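Local coordinates for protein berberine bridge enzyme-like 28 (Arabidopsis thaliana, PDB 5D79) that binds FAD as an oxidoreductase of the berberine bridge enzyme family and takes part in the adaptation of the plant to salt stress, at residues K366-F371 / F473-L478; Y429-R434 / K449-V454; K464-A469 / W495-F500. One frame throughout, in Å; residues are numbered along the deposited sequence.

Contact 1: K366-F371 / F473-L478; sequences KGKDDF and FKDMDL. With FAD (flavin-adenine dinucleotide), chain E.
With CG anti to the backbone N (chi1 -173°), Asp475 carries its carboxylate toward strand 366-371, where two lysines divide it. Lys366, also anti at chi1 and bent once at chi2, brings NZ to 2.7 Å from Asp475 OD1, arriving from above the carboxylate plane. Lys368 starts with CG beside its backbone N, folds at chi3 and chi4, and sets NZ 2.8 Å from OD2 of Asp475 on the syn lone pair. The same OD1 accepts the backbone N of Asp477, an Asx turn that opens the 3-10 segment 476-478, and OD2 of Asp477 adds a weak bond from Lys368 NZ at 3.4 Å. This salt-bridge network joins the edge strand 363-372 of the antiparallel sheet to the FAD-lining loop of the berberine bridge enzyme fold. An alanine in place of Asp475 would probably cost both lysines their shortest salt bridge in this contact and loosen the turn; Lys366 also pairs with Glu114. Nearer the cofactor, the Phe473 ring meets the Asp369 carboxylate at its edge, their planes 88° apart, while CE1 of Phe473 lies 3.5 Å from flavin C10. Asp369 OD1 takes the N-H of Tyr470, and Lys474 NZ donates to ribose O3B of FAD at 2.7 Å.

Contact 2: Y429-R434 / K449-V454; sequences YVAYWR and KWVDSV
Tyr429 lies across Val454, with Tyr429 CB 3.9 Å from Val454 CG1. The two side chains cross obliquely. Val454 holds CG1 in the crowded position between its backbone N and carbonyl carbon (chi1 60°) and CG2 anti to the N, so that both methyls reach the CD2 side of the tyrosine ring. Beyond this apolar part, the phenol hydroxyl of Tyr429 is hydrogen-bonded to Asp370 OD2 on the adjacent strand.

Two residues along the strand, Ala431 presents a single methyl to the helix. Val451 CG2 approaches it most closely, 3.5 Å from Ala431 CB, while CG1 of the same valine, anti to its own backbone N, rests 3.7 Å from Tyr429 O. The fork of Val451 thus spans the backbone between the two strand residues. Trp450, the residue before Val451, adds a looser contact: its CE3 is 4.2 Å from Ala431 CB. On the indole, Val454 CG1 sits over one face toward the rim and Val451 CG2 lies at the edge, so the three helix residues pack on one another as well as on the strand. Trp450 NE1 is bonded to the carbonyl of Arg387.

No hydrogen bond passes between the segments; the axes are 8.2 Å apart, a close approach to which the small Ala431 is likely to contribute. They run almost antiparallel, at 168°, as a helix does when the chain turns back over the strand it has just left. This is a helix packed on an antiparallel sheet, an alpha+beta arrangement, here helix 441-458 on the seven-stranded sheet, with Tyr429 and Ala431, two residues apart and so on the same side of the strand, facing the helix.

Contact 3: K464-A469 / W495-F500; sequences KSPRGA and WGVKYF
The Tyr499 ring turns its edge to Ala469: the alanine carbonyl lies near the ring plane, and the methyl CB is 3.7 Å from CD1 of the tyrosine. With CG beside its backbone N (chi1 -73°), Tyr499 leads its hydroxyl on to Gln524 and to the backbone N of Asp475. Backbone bonding fixes this pairing. Ala469 N donates to Lys498 O at 2.8 Å, from above the carbonyl plane rather than along a lone pair, and Ala469 O receives a CA-H...O contact from Tyr499 CA, 3.3 Å away. Lys498 O is also approached by Gly468 CA at 3.4 Å in a CA-H...O contact. The extended chain of Lys498 begins alongside the loop backbone, its CB 3.4 Å from Arg467 O, and then leads away. Farther back, the Pro466 ring, behind a cis peptide bond, sets CG 3.2 Å from Val497 O and CB against the CG2 methyl of Val497. Arg467 instead directs its guanidinium to Asp370, to Tyr455 near the end of helix 441-458 and to Thr459 just past it. The loop 464-469 therefore runs between that helix and the last turns of helix 488-500, close to strand 363-372.

In the fold
Following the chain from the N terminus, the first segment of these contacts to appear is 366-371, on strand 363-372, which waits about a hundred residues for 473-478 to close contact 1. Contact 2 is nested inside that loop: strand 425-434, the neighbour of 363-372 in the sheet, is followed by helix 441-458, which folds back upon it. Contact 3 crosses contact 1, since 464-469 precedes 473-478 but finds its partner later, in helix 488-500; it opens after contact 2 has closed. Contact 1 touches both others, through Asp370, which reaches Tyr429 and Arg467, and through Asp475 and Tyr499. Sheet, covering helix, cofactor-side loop and helix 488-500 are thus tied together.

Contact 1: K366-F371 / F473-L478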
loop_
_atom_site.group_PDB
_atom_site.type_symbol
_atom_site.label_atom_id
_atom_site.label_comp_id
_atom_site.label_asym_id
_atom_site.label_seq_id
_atom_site.Cartn_x
_atom_site.Cartn_y
_atom_site.Cartn_z
ATOM N N LYS A 366 -5.331 12.131 -4.593
ATOM C CA LYS A 366 -5.051 11.446 -5.839
ATOM C C LYS A 366 -3.558 11.159 -5.851
ATOM O O LYS A 366 -2.755 12.067 -5.644
ATOM C CB LYS A 366 -5.452 12.290 -7.042
ATOM C CG LYS A 366 -5.001 11.698 -8.351
ATOM C CD LYS A 366 -5.553 10.296 -8.530
ATOM C CE LYS A 366 -4.988 9.668 -9.785
ATOM N NZ LYS A 366 -5.566 8.327 -10.105
ATOM N N GLY A 367 -3.186 9.899 -6.064
ATOM C CA GLY A 367 -1.788 9.518 -6.112
ATOM C C GLY A 367 -1.412 8.770 -7.378
ATOM O O GLY A 367 -2.209 8.008 -7.934
ATOM N N LYS A 368 -0.184 9.016 -7.835
ATOM C CA LYS A 368 0.438 8.292 -8.949
ATOM C C LYS A 368 1.883 8.025 -8.556
ATOM O O LYS A 368 2.401 8.680 -7.661
ATOM C CB LYS A 368 0.365 9.099 -10.249
ATOM C CG LYS A 368 -1.043 9.614 -10.594
ATOM C CD LYS A 368 -1.050 10.491 -11.851
ATOM C CE LYS A 368 -0.953 9.680 -13.134
ATOM N NZ LYS A 368 -2.250 9.095 -13.536
ATOM N N ASP A 369 2.549 7.066 -9.187
ATOM C CA ASP A 369 3.949 6.884 -8.853
ATOM C C ASP A 369 4.788 6.392 -10.039
ATOM O O ASP A 369 4.263 6.097 -11.111
ATOM C CB ASP A 369 4.080 5.965 -7.626
ATOM C CG ASP A 369 4.110 4.480 -7.965
ATOM O OD1 ASP A 369 3.421 4.025 -8.896
ATOM O OD2 ASP A 369 4.840 3.753 -7.257
ATOM N N ASP A 370 6.102 6.365 -9.825
ATOM C CA ASP A 370 7.094 6.064 -10.838
ATOM C C ASP A 370 8.303 5.371 -10.216
ATOM O O ASP A 370 8.531 5.422 -9.001
ATOM C CB ASP A 370 7.573 7.344 -11.529
ATOM C CG ASP A 370 6.761 7.710 -12.731
ATOM O OD1 ASP A 370 6.473 6.821 -13.557
ATOM O OD2 ASP A 370 6.434 8.906 -12.867
ATOM N N PHE A 371 9.104 4.763 -11.075
ATOM C CA PHE A 371 10.381 4.235 -10.671
ATOM C C PHE A 371 11.460 4.933 -11.486
ATOM O O PHE A 371 11.337 5.070 -12.702
ATOM C CB PHE A 371 10.414 2.715 -10.841
ATOM C CG PHE A 371 9.529 2.002 -9.872
ATOM C CD1 PHE A 371 8.181 1.809 -10.160
ATOM C CD2 PHE A 371 10.021 1.580 -8.641
ATOM C CE1 PHE A 371 7.341 1.190 -9.243
ATOM C CE2 PHE A 371 9.187 0.951 -7.720
ATOM C CZ PHE A 371 7.844 0.762 -8.021
ATOM N N PHE A 473 -0.467 1.455 -5.109
ATOM C CA PHE A 473 -0.977 2.780 -5.471
ATOM C C PHE A 473 -1.854 2.646 -6.729
ATOM O O PHE A 473 -1.457 3.081 -7.807
ATOM C CB PHE A 473 0.167 3.786 -5.717
ATOM C CG PHE A 473 1.049 4.051 -4.506
ATOM C CD1 PHE A 473 0.530 4.031 -3.216
ATOM C CD2 PHE A 473 2.408 4.322 -4.666
ATOM C CE1 PHE A 473 1.349 4.277 -2.103
ATOM C CE2 PHE A 473 3.232 4.559 -3.564
ATOM C CZ PHE A 473 2.701 4.539 -2.282
ATOM N N LYS A 474 -3.027 2.028 -6.599
ATOM C CA LYS A 474 -3.894 1.780 -7.757
ATOM C C LYS A 474 -4.253 3.067 -8.517
ATOM O O LYS A 474 -4.628 4.077 -7.914
ATOM C CB LYS A 474 -5.184 1.057 -7.335
ATOM C CG LYS A 474 -5.207 -0.441 -7.628
ATOM C CD LYS A 474 -6.617 -0.987 -7.489
ATOM C CE LYS A 474 -6.629 -2.424 -6.962
ATOM N NZ LYS A 474 -8.004 -2.835 -6.533
ATOM N N ASP A 475 -4.126 3.015 -9.843
ATOM C CA ASP A 475 -4.352 4.178 -10.689
ATOM C C ASP A 475 -5.120 3.789 -11.968
ATOM O O ASP A 475 -4.568 3.215 -12.909
ATOM C CB ASP A 475 -3.005 4.842 -11.016
ATOM C CG ASP A 475 -3.156 6.166 -11.755
ATOM O OD1 ASP A 475 -4.284 6.722 -11.830
ATOM O OD2 ASP A 475 -2.118 6.648 -12.262
ATOM N N MET A 476 -6.409 4.104 -11.982
ATOM C CA MET A 476 -7.267 3.831 -13.133
ATOM C C MET A 476 -6.811 4.560 -14.384
ATOM O O MET A 476 -7.177 4.180 -15.497
ATOM C CB MET A 476 -8.705 4.231 -12.816
ATOM C CG MET A 476 -9.250 3.537 -11.610
ATOM S SD MET A 476 -9.535 1.834 -12.041
ATOM C CE MET A 476 -11.285 1.960 -12.421
ATOM N N ASP A 477 -6.029 5.619 -14.185
ATOM C CA ASP A 477 -5.520 6.432 -15.284
ATOM C C ASP A 477 -4.483 5.689 -16.124
ATOM O O ASP A 477 -4.194 6.105 -17.246
ATOM C CB ASP A 477 -4.922 7.743 -14.759
ATOM C CG ASP A 477 -5.984 8.715 -14.260
ATOM O OD1 ASP A 477 -7.192 8.471 -14.511
ATOM O OD2 ASP A 477 -5.608 9.729 -13.631
ATOM N N LEU A 478 -3.940 4.595 -15.590
ATOM C CA LEU A 478 -3.073 3.711 -16.380
ATOM C C LEU A 478 -3.893 2.778 -17.293
ATOM O O LEU A 478 -3.349 2.135 -18.200
ATOM C CB LEU A 478 -2.160 2.881 -15.467
ATOM C CG LEU A 478 -1.515 3.593 -14.275
ATOM C CD1 LEU A 478 -0.689 2.609 -13.456
ATOM C CD2 LEU A 478 -0.672 4.773 -14.731
HETATM P PA FAD E . -8.396 -2.070 0.979
HETATM O O1A FAD E . -9.136 -1.001 0.215
HETATM O O2A FAD E . -9.236 -2.707 2.062
HETATM O O5B FAD E . -7.818 -3.169 -0.055
HETATM C C5B FAD E . -7.145 -2.780 -1.245
HETATM C C4B FAD E . -7.178 -3.868 -2.327
HETATM O O4B FAD E . -6.816 -5.111 -1.752
HETATM C C3B FAD E . -8.573 -4.023 -2.915
HETATM O O3B FAD E . -8.515 -4.325 -4.293
HETATM C C2B FAD E . -9.148 -5.182 -2.122
HETATM O O2B FAD E . -10.133 -5.900 -2.844
HETATM C C1B FAD E . -7.912 -6.009 -1.781
HETATM N N9A FAD E . -8.005 -6.756 -0.508
HETATM C C8A FAD E . -8.072 -6.269 0.779
HETATM N N7A FAD E . -8.125 -7.322 1.634
HETATM C C5A FAD E . -8.093 -8.472 0.918
HETATM C C6A FAD E . -8.124 -9.822 1.268
HETATM N N6A FAD E . -7.953 -10.203 2.528
HETATM N N1A FAD E . -8.073 -10.785 0.280
HETATM C C2A FAD E . -7.986 -10.415 -1.044
HETATM N N3A FAD E . -7.961 -9.076 -1.384
HETATM C C4A FAD E . -8.012 -8.122 -0.425
HETATM N N1 FAD E . 1.548 1.477 0.658
HETATM C C2 FAD E . 2.910 1.268 0.797
HETATM O O2 FAD E . 3.403 0.162 0.545
HETATM N N3 FAD E . 3.716 2.308 1.243
HETATM C C4 FAD E . 3.185 3.551 1.546
HETATM O O4 FAD E . 3.910 4.412 2.046
HETATM C C4X FAD E . 1.809 3.750 1.425
HETATM N N5 FAD E . 1.219 4.933 1.845
HETATM C C5X FAD E . -0.158 4.990 2.003
HETATM C C6 FAD E . -0.767 6.061 2.653
HETATM C C7 FAD E . -2.156 6.108 2.798
HETATM C C7M FAD E . -2.801 7.272 3.488
HETATM C C8 FAD E . -2.944 5.053 2.332
HETATM C C8M FAD E . -4.439 5.090 2.452
HETATM C C9 FAD E . -2.336 3.985 1.681
HETATM C C9A FAD E . -0.954 3.974 1.470
HETATM N N10 FAD E . -0.347 2.929 0.791
HETATM C C10 FAD E . 0.996 2.689 1.007
HETATM C "C1'" FAD E . -1.151 2.028 -0.096
HETATM C "C2'" FAD E . -1.713 0.814 0.619
HETATM O "O2'" FAD E . -0.649 -0.028 1.006
HETATM C "C3'" FAD E . -2.659 0.110 -0.345
HETATM O "O3'" FAD E . -3.758 0.960 -0.591
HETATM C "C4'" FAD E . -3.205 -1.176 0.226
HETATM O "O4'" FAD E . -3.612 -2.023 -0.816
HETATM C "C5'" FAD E . -4.441 -0.874 1.045
HETATM O "O5'" FAD E . -4.739 -1.996 1.842
HETATM P P FAD E . -6.073 -1.937 2.730
HETATM O O1P FAD E . -6.385 -3.304 3.277
HETATM O O2P FAD E . -5.938 -0.923 3.839
HETATM O O3P FAD E . -7.095 -1.367 1.619
HETATM O O HOH W 1 -4.544 6.738 -8.072
HETATM O O HOH W 2 0.475 5.568 -11.315
HETATM O O HOH W 3 0.793 3.589 -9.509
#

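Contact 2: Y429-R434 / K449-V454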
loop_
_atom_site.group_PDB
_atom_site.type_symbol
_atom_site.label_atom_id
_atom_site.label_comp_id
_atom_site.label_asym_id
_atom_site.label_seq_id
_atom_site.Cartn_x
_atom_site.Cartn_y
_atom_site.Cartn_z
ATOM N N TYR A 429 3.799 10.989 -6.423
ATOM C CA TYR A 429 3.224 12.330 -6.464
ATOM C C TYR A 429 1.790 12.231 -5.962
ATOM O O TYR A 429 0.948 11.587 -6.590
ATOM C CB TYR A 429 3.250 12.907 -7.883
ATOM C CG TYR A 429 4.334 12.344 -8.794
ATOM C CD1 TYR A 429 4.134 11.153 -9.505
ATOM C CD2 TYR A 429 5.543 13.015 -8.974
ATOM C CE1 TYR A 429 5.108 10.647 -10.346
ATOM C CE2 TYR A 429 6.524 12.512 -9.804
ATOM C CZ TYR A 429 6.305 11.330 -10.492
ATOM O OH TYR A 429 7.279 10.830 -11.338
ATOM N N VAL A 430 1.501 12.855 -4.829
ATOM C CA VAL A 430 0.172 12.723 -4.233
ATOM C C VAL A 430 -0.341 14.086 -3.742
ATOM O O VAL A 430 0.378 14.851 -3.105
ATOM C CB VAL A 430 0.179 11.680 -3.078
ATOM C CG1 VAL A 430 1.294 11.977 -2.079
ATOM C CG2 VAL A 430 -1.177 11.593 -2.393
ATOM N N ALA A 431 -1.577 14.412 -4.095
ATOM C CA ALA A 431 -2.167 15.651 -3.637
ATOM C C ALA A 431 -3.286 15.327 -2.659
ATOM O O ALA A 431 -4.134 14.493 -2.949
ATOM C CB ALA A 431 -2.685 16.476 -4.812
ATOM N N TYR A 432 -3.261 15.972 -1.496
ATOM C CA TYR A 432 -4.305 15.824 -0.493
ATOM C C TYR A 432 -5.186 17.062 -0.479
ATOM O O TYR A 432 -4.742 18.158 -0.820
ATOM C CB TYR A 432 -3.698 15.587 0.894
ATOM C CG TYR A 432 -2.975 14.263 1.013
ATOM C CD1 TYR A 432 -1.638 14.142 0.660
ATOM C CD2 TYR A 432 -3.633 13.136 1.474
ATOM C CE1 TYR A 432 -0.983 12.926 0.758
ATOM C CE2 TYR A 432 -2.988 11.929 1.584
ATOM C CZ TYR A 432 -1.665 11.822 1.219
ATOM O OH TYR A 432 -1.032 10.603 1.317
ATOM N N TRP A 433 -6.444 16.884 -0.102
ATOM C CA TRP A 433 -7.338 18.016 0.070
ATOM C C TRP A 433 -8.421 17.674 1.088
ATOM O O TRP A 433 -8.705 16.504 1.331
ATOM C CB TRP A 433 -7.950 18.448 -1.275
ATOM C CG TRP A 433 -8.882 17.467 -1.949
ATOM C CD1 TRP A 433 -10.241 17.366 -1.778
ATOM C CD2 TRP A 433 -8.536 16.490 -2.941
ATOM N NE1 TRP A 433 -10.751 16.371 -2.587
ATOM C CE2 TRP A 433 -9.727 15.823 -3.311
ATOM C CE3 TRP A 433 -7.332 16.107 -3.545
ATOM C CZ2 TRP A 433 -9.747 14.805 -4.250
ATOM C CZ3 TRP A 433 -7.355 15.086 -4.480
ATOM C CH2 TRP A 433 -8.556 14.446 -4.820
ATOM N N ARG A 434 -9.012 18.701 1.694
ATOM C CA ARG A 434 -10.035 18.495 2.711
ATOM C C ARG A 434 -11.305 17.926 2.085
ATOM O O ARG A 434 -11.715 18.352 1.005
ATOM C CB ARG A 434 -10.334 19.805 3.445
ATOM C CG ARG A 434 -9.162 20.343 4.247
ATOM C CD ARG A 434 -9.538 21.601 5.025
ATOM N NE ARG A 434 -10.627 21.379 5.976
ATOM C CZ ARG A 434 -10.461 20.955 7.226
ATOM N NH1 ARG A 434 -9.245 20.696 7.703
ATOM N NH2 ARG A 434 -11.517 20.788 8.008
ATOM N N LYS A 449 -5.689 17.397 -11.927
ATOM C CA LYS A 449 -4.898 18.025 -12.977
ATOM C C LYS A 449 -3.471 18.264 -12.532
ATOM O O LYS A 449 -2.548 18.044 -13.310
ATOM C CB LYS A 449 -5.525 19.348 -13.419
ATOM C CG LYS A 449 -6.814 19.176 -14.228
ATOM C CD LYS A 449 -7.399 20.507 -14.697
ATOM C CE LYS A 449 -8.755 20.295 -15.335
ATOM N NZ LYS A 449 -9.663 19.516 -14.441
ATOM N N TRP A 450 -3.299 18.706 -11.285
ATOM C CA TRP A 450 -1.975 18.957 -10.725
ATOM C C TRP A 450 -1.135 17.682 -10.726
ATOM O O TRP A 450 0.013 17.675 -11.188
ATOM C CB TRP A 450 -2.066 19.523 -9.293
ATOM C CG TRP A 450 -0.704 19.904 -8.774
ATOM C CD1 TRP A 450 -0.072 21.104 -8.941
ATOM C CD2 TRP A 450 0.224 19.058 -8.062
ATOM N NE1 TRP A 450 1.178 21.066 -8.362
ATOM C CE2 TRP A 450 1.385 19.821 -7.819
ATOM C CE3 TRP A 450 0.182 17.734 -7.603
ATOM C CZ2 TRP A 450 2.496 19.303 -7.131
ATOM C CZ3 TRP A 450 1.289 17.225 -6.923
ATOM C CH2 TRP A 450 2.425 18.009 -6.694
ATOM N N VAL A 451 -1.719 16.603 -10.213
ATOM C CA VAL A 451 -1.031 15.321 -10.105
ATOM C C VAL A 451 -0.749 14.739 -11.498
ATOM O O VAL A 451 0.316 14.162 -11.742
ATOM C CB VAL A 451 -1.858 14.315 -9.256
ATOM C CG1 VAL A 451 -1.189 12.953 -9.215
ATOM C CG2 VAL A 451 -2.041 14.834 -7.846
ATOM N N ASP A 452 -1.692 14.909 -12.419
ATOM C CA ASP A 452 -1.514 14.423 -13.791
ATOM C C ASP A 452 -0.369 15.162 -14.504
ATOM O O ASP A 452 0.393 14.566 -15.272
ATOM C CB ASP A 452 -2.829 14.571 -14.587
ATOM C CG ASP A 452 -2.782 13.880 -15.958
ATOM O OD1 ASP A 452 -2.969 12.641 -16.014
ATOM O OD2 ASP A 452 -2.571 14.576 -16.980
ATOM N N SER A 453 -0.243 16.457 -14.219
ATOM C CA SER A 453 0.676 17.327 -14.947
ATOM C C SER A 453 2.141 17.088 -14.576
ATOM O O SER A 453 3.012 17.094 -15.449
ATOM C CB SER A 453 0.306 18.794 -14.711
ATOM O OG SER A 453 1.087 19.654 -15.520
ATOM N N VAL A 454 2.411 16.874 -13.291
ATOM C CA VAL A 454 3.778 16.616 -12.839
ATOM C C VAL A 454 4.219 15.232 -13.322
ATOM O O VAL A 454 5.371 15.037 -13.706
ATOM C CB VAL A 454 3.924 16.745 -11.268
ATOM C CG1 VAL A 454 3.036 15.764 -10.516
ATOM C CG2 VAL A 454 5.374 16.581 -10.835
#

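Contact 3: K464-A469 / W495-F500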
loop_
_atom_site.group_PDB
_atom_site.type_symbol
_atom_site.label_atom_id
_atom_site.label_comp_id
_atom_site.label_asym_id
_atom_site.label_seq_id
_atom_site.Cartn_x
_atom_site.Cartn_y
_atom_site.Cartn_z
ATOM N N LYS A 464 10.673 3.217 -18.545
ATOM C CA LYS A 464 9.851 3.237 -19.740
ATOM C C LYS A 464 9.809 1.864 -20.368
ATOM O O LYS A 464 10.713 1.068 -20.159
ATOM C CB LYS A 464 10.395 4.264 -20.730
ATOM C CG LYS A 464 11.863 4.080 -21.015
ATOM C CD LYS A 464 12.424 5.222 -21.837
ATOM C CE LYS A 464 13.856 4.918 -22.306
ATOM N NZ LYS A 464 14.808 4.704 -21.172
ATOM N N SER A 465 8.755 1.596 -21.128
ATOM C CA SER A 465 8.594 0.331 -21.850
ATOM C C SER A 465 8.942 -0.923 -21.037
ATOM O O SER A 465 9.918 -1.616 -21.343
ATOM C CB SER A 465 9.436 0.354 -23.124
ATOM O OG SER A 465 9.099 1.469 -23.928
ATOM N N PRO A 466 8.140 -1.223 -20.005
ATOM C CA PRO A 466 6.974 -0.436 -19.586
ATOM C C PRO A 466 7.338 0.631 -18.553
ATOM O O PRO A 466 8.368 0.517 -17.879
ATOM C CB PRO A 466 6.062 -1.482 -18.964
ATOM C CG PRO A 466 7.043 -2.396 -18.294
ATOM C CD PRO A 466 8.275 -2.450 -19.196
ATOM N N ARG A 467 6.495 1.653 -18.439
ATOM C CA ARG A 467 6.603 2.613 -17.346
ATOM C C ARG A 467 6.110 1.956 -16.055
ATOM O O ARG A 467 4.914 1.707 -15.893
ATOM C CB ARG A 467 5.802 3.884 -17.658
ATOM C CG ARG A 467 5.944 5.003 -16.620
ATOM C CD ARG A 467 5.319 6.296 -17.129
ATOM N NE ARG A 467 5.585 7.424 -16.235
ATOM C CZ ARG A 467 5.368 8.706 -16.535
ATOM N NH1 ARG A 467 4.871 9.048 -17.715
ATOM N NH2 ARG A 467 5.650 9.650 -15.651
ATOM N N GLY A 468 7.031 1.657 -15.142
ATOM C CA GLY A 468 6.673 0.944 -13.926
ATOM C C GLY A 468 5.732 1.673 -12.976
ATOM O O GLY A 468 5.811 2.885 -12.808
ATOM N N ALA A 469 4.845 0.903 -12.347
ATOM C CA ALA A 469 3.882 1.412 -11.371
ATOM C C ALA A 469 3.718 0.444 -10.180
ATOM O O ALA A 469 3.797 -0.782 -10.336
ATOM C CB ALA A 469 2.524 1.664 -12.055
ATOM N N TRP A 495 -2.024 -2.306 -18.532
ATOM C CA TRP A 495 -1.545 -1.851 -17.222
ATOM C C TRP A 495 -0.829 -2.977 -16.468
ATOM O O TRP A 495 0.020 -2.719 -15.620
ATOM C CB TRP A 495 -2.699 -1.288 -16.375
ATOM C CG TRP A 495 -3.825 -2.252 -16.168
ATOM C CD1 TRP A 495 -3.932 -3.187 -15.180
ATOM C CD2 TRP A 495 -5.004 -2.380 -16.973
ATOM N NE1 TRP A 495 -5.101 -3.892 -15.325
ATOM C CE2 TRP A 495 -5.779 -3.412 -16.415
ATOM C CE3 TRP A 495 -5.478 -1.719 -18.109
ATOM C CZ2 TRP A 495 -6.994 -3.806 -16.957
ATOM C CZ3 TRP A 495 -6.687 -2.104 -18.640
ATOM C CH2 TRP A 495 -7.433 -3.139 -18.066
ATOM N N GLY A 496 -1.159 -4.224 -16.793
ATOM C CA GLY A 496 -0.522 -5.379 -16.182
ATOM C C GLY A 496 1.000 -5.374 -16.192
ATOM O O GLY A 496 1.644 -5.655 -15.170
ATOM N N VAL A 497 1.584 -5.058 -17.345
ATOM C CA VAL A 497 3.039 -5.002 -17.461
ATOM C C VAL A 497 3.640 -3.764 -16.748
ATOM O O VAL A 497 4.834 -3.724 -16.436
ATOM C CB VAL A 497 3.468 -5.028 -18.933
ATOM C CG1 VAL A 497 2.893 -6.265 -19.613
ATOM C CG2 VAL A 497 3.010 -3.782 -19.642
ATOM N N LYS A 498 2.809 -2.764 -16.464
ATOM C CA LYS A 498 3.278 -1.588 -15.744
ATOM C C LYS A 498 3.439 -1.905 -14.245
ATOM O O LYS A 498 4.447 -1.577 -13.612
ATOM C CB LYS A 498 2.310 -0.421 -15.965
ATOM C CG LYS A 498 2.115 -0.032 -17.428
ATOM C CD LYS A 498 1.125 1.122 -17.530
ATOM C CE LYS A 498 1.014 1.656 -18.956
ATOM N NZ LYS A 498 0.052 2.795 -19.027
ATOM N N TYR A 499 2.440 -2.580 -13.697
ATOM C CA TYR A 499 2.451 -3.000 -12.306
ATOM C C TYR A 499 3.416 -4.153 -12.041
ATOM O O TYR A 499 4.073 -4.185 -11.004
ATOM C CB TYR A 499 1.058 -3.447 -11.887
ATOM C CG TYR A 499 0.012 -2.383 -11.681
ATOM C CD1 TYR A 499 0.314 -1.166 -11.078
ATOM C CD2 TYR A 499 -1.313 -2.627 -12.035
ATOM C CE1 TYR A 499 -0.684 -0.205 -10.865
ATOM C CE2 TYR A 499 -2.310 -1.678 -11.819
ATOM C CZ TYR A 499 -1.992 -0.477 -11.235
ATOM O OH TYR A 499 -2.989 0.442 -11.039
ATOM N N PHE A 500 3.477 -5.116 -12.966
ATOM C CA PHE A 500 4.140 -6.385 -12.696
ATOM C C PHE A 500 5.266 -6.766 -13.652
ATOM O O PHE A 500 5.934 -7.779 -13.431
ATOM C CB PHE A 500 3.105 -7.497 -12.697
ATOM C CG PHE A 500 2.024 -7.299 -11.686
ATOM C CD1 PHE A 500 2.320 -7.324 -10.335
ATOM C CD2 PHE A 500 0.719 -7.090 -12.079
ATOM C CE1 PHE A 500 1.342 -7.147 -9.398
ATOM C CE2 PHE A 500 -0.267 -6.913 -11.138
ATOM C CZ PHE A 500 0.049 -6.941 -9.793
#